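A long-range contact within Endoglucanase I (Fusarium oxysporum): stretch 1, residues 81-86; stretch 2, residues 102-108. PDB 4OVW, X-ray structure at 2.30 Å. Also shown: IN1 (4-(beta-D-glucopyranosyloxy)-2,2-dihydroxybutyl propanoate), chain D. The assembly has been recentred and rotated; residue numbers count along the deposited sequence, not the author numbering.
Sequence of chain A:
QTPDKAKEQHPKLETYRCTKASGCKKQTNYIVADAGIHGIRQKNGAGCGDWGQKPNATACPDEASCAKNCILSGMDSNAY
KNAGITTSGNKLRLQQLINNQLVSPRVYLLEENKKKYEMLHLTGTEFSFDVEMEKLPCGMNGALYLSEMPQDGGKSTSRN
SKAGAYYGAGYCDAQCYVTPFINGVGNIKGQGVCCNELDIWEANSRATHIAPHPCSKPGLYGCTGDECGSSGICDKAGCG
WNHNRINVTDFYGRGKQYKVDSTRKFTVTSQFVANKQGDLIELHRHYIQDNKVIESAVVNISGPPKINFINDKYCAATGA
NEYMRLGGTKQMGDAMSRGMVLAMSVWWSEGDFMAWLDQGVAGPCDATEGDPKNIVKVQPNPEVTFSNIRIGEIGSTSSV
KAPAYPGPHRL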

# COMPACT_ATOMS: atom_id res chain seq x y z
N LYS A 81 -15.54 -12.08 -2.54
CA LYS A 81 -15.56 -12.35 -3.95
C LYS A 81 -16.16 -11.24 -4.78
O LYS A 81 -15.55 -10.74 -5.73
CB LYS A 81 -16.47 -13.56 -4.24
CG LYS A 81 -15.83 -14.65 -5.07
CD LYS A 81 -14.85 -15.41 -4.19
CE LYS A 81 -15.29 -15.91 -2.83
NZ LYS A 81 -14.51 -17.05 -2.23
N ASN A 82 -17.38 -10.82 -4.46
CA ASN A 82 -17.97 -9.70 -5.19
C ASN A 82 -17.17 -8.42 -5.00
O ASN A 82 -17.28 -7.51 -5.81
CB ASN A 82 -19.46 -9.55 -4.88
CG ASN A 82 -20.29 -10.75 -5.31
OD1 ASN A 82 -20.08 -11.37 -6.34
ND2 ASN A 82 -21.23 -11.20 -4.46
N ALA A 83 -16.32 -8.27 -3.96
CA ALA A 83 -15.48 -7.10 -3.77
C ALA A 83 -14.15 -7.27 -4.55
O ALA A 83 -13.27 -6.42 -4.46
CB ALA A 83 -15.31 -6.80 -2.30
N GLY A 84 -14.04 -8.35 -5.34
CA GLY A 84 -12.86 -8.62 -6.13
C GLY A 84 -11.70 -9.20 -5.30
O GLY A 84 -10.56 -8.99 -5.65
N ILE A 85 -11.98 -9.82 -4.16
CA ILE A 85 -10.91 -10.34 -3.29
C ILE A 85 -11.10 -11.84 -3.04
O ILE A 85 -12.12 -12.28 -2.46
CB ILE A 85 -10.87 -9.65 -1.89
CG1 ILE A 85 -10.80 -8.11 -2.03
CG2 ILE A 85 -9.67 -10.13 -1.08
CD1 ILE A 85 -11.43 -7.38 -0.80
N THR A 86 -10.07 -12.59 -3.47
CA THR A 86 -10.02 -14.04 -3.22
C THR A 86 -8.62 -14.55 -2.91
O THR A 86 -7.61 -13.99 -3.41
CB THR A 86 -10.39 -14.90 -4.46
OG1 THR A 86 -9.53 -14.53 -5.58
CG2 THR A 86 -11.84 -14.80 -4.85
N LEU A 102 -17.06 -1.26 -10.75
CA LEU A 102 -15.77 -0.83 -10.22
C LEU A 102 -15.61 -1.28 -8.76
O LEU A 102 -16.42 -0.80 -7.93
CB LEU A 102 -15.73 0.70 -10.25
CG LEU A 102 -14.42 1.46 -10.33
CD1 LEU A 102 -14.55 2.75 -9.56
CD2 LEU A 102 -13.20 0.63 -9.97
N VAL A 103 -14.68 -2.17 -8.40
CA VAL A 103 -14.61 -2.56 -6.99
C VAL A 103 -13.30 -2.11 -6.35
O VAL A 103 -13.23 -1.98 -5.15
CB VAL A 103 -14.91 -4.04 -6.73
CG1 VAL A 103 -16.42 -4.29 -6.72
CG2 VAL A 103 -14.18 -5.00 -7.69
N SER A 104 -12.19 -2.04 -7.10
CA SER A 104 -10.90 -1.54 -6.73
C SER A 104 -10.55 -1.74 -5.26
O SER A 104 -10.52 -0.86 -4.42
CB SER A 104 -10.91 -0.04 -7.11
OG SER A 104 -9.71 0.61 -6.85
N PRO A 105 -10.40 -2.97 -4.85
CA PRO A 105 -10.23 -3.30 -3.41
C PRO A 105 -8.94 -2.77 -2.85
O PRO A 105 -7.90 -2.66 -3.54
CB PRO A 105 -10.24 -4.82 -3.35
CG PRO A 105 -9.88 -5.22 -4.77
CD PRO A 105 -10.48 -4.17 -5.70
N ARG A 106 -8.98 -2.59 -1.55
CA ARG A 106 -7.81 -2.28 -0.75
C ARG A 106 -7.97 -3.15 0.47
O ARG A 106 -9.00 -3.10 1.14
CB ARG A 106 -7.70 -0.74 -0.50
CG ARG A 106 -6.61 -0.47 0.57
CD ARG A 106 -6.43 1.05 0.62
NE ARG A 106 -7.25 1.65 1.70
CZ ARG A 106 -8.15 2.63 1.46
NH1 ARG A 106 -8.27 3.09 0.21
NH2 ARG A 106 -8.91 3.11 2.44
N VAL A 107 -7.01 -3.98 0.80
CA VAL A 107 -6.99 -4.91 1.91
C VAL A 107 -5.74 -4.81 2.82
O VAL A 107 -4.71 -4.26 2.45
CB VAL A 107 -7.14 -6.39 1.44
CG1 VAL A 107 -8.45 -6.52 0.68
CG2 VAL A 107 -5.92 -6.85 0.63
N TYR A 108 -5.93 -5.33 4.04
CA TYR A 108 -4.95 -5.36 5.11
C TYR A 108 -4.72 -6.81 5.58
O TYR A 108 -5.60 -7.70 5.46
CB TYR A 108 -5.33 -4.47 6.33
CG TYR A 108 -5.87 -3.13 5.85
CD1 TYR A 108 -5.13 -2.33 5.00
CD2 TYR A 108 -7.17 -2.74 6.23
CE1 TYR A 108 -5.65 -1.15 4.49
CE2 TYR A 108 -7.71 -1.55 5.73
CZ TYR A 108 -6.93 -0.77 4.86
OH TYR A 108 -7.44 0.41 4.38
C1A IN1 D . -2.38 5.82 -2.88
C2A IN1 D . -1.24 6.35 -2.08
C3A IN1 D . -0.49 5.12 -0.07
C7 IN1 D . 2.82 5.69 3.47
C1 IN1 D . -4.25 4.58 -3.07
C2 IN1 D . -5.05 3.45 -2.39
C3 IN1 D . -6.34 3.21 -3.17
C4 IN1 D . -7.16 4.49 -3.16
C5 IN1 D . -6.39 5.69 -3.72
C6 IN1 D . -7.10 7.06 -3.45
O5 IN1 D . -5.05 5.80 -3.09
O2 IN1 D . -4.28 2.30 -2.16
O3 IN1 D . -7.06 2.19 -2.46
O4 IN1 D . -8.41 4.31 -3.80
O6 IN1 D . -6.26 8.00 -4.13
O1 IN1 D . -3.16 4.88 -2.16
C6A IN1 D . -0.27 5.23 -1.59
O1R IN1 D . -0.48 4.00 -2.28
O2A IN1 D . 0.70 4.80 0.59
C4A IN1 D . 1.48 5.67 1.36
C5A IN1 D . 2.21 4.82 2.39
O3A IN1 D . 1.37 6.90 1.41
O4S IN1 D . 1.05 5.63 -1.85
O HOH W 1 -13.42 -4.02 -3.43

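No direct hydrogen bond joins these two stretches; their one polar link is a water that donates to Ala 83 O at 2.6 Å and to Val 103 O at 2.7 Å. It spans two backbone carbonyls, which both accept and so cannot bond to each other.

The rest is packing around a turn. Ala 83 is the first residue to leave the helix, and Gly 84 N still reaches back to Lys 81 O at 2.9 Å. Gly 84 then takes a positive phi of 78°, a conformation that by itself favours glycine. The contact adds a second reason: an ideal CB here would point toward the other stretch and lie 3.1 Å from Val 103 CG2, a tight fit. Val 103 CG2 instead sits 3.6 Å from Ala 83 O.

Beyond the turn, Ile 85 points its CB toward stretch 2 and meets two residues: Ile 85 CG1 lies 3.6 Å from Pro 105 CB, and Ile 85 CD1 lies 3.4 Å from Val 107 CG1. The CA-to-CB bonds of Val 103, Pro 105 and Val 107 point toward stretch 1, alternating with those of Ser 104 and Arg 106, which point away. Arg 106 makes polar contacts on its own account: its NE donates to Tyr 108 OH at 3.0 Å, and its NH1 to O3 of the bound IN1 at 3.1 Å.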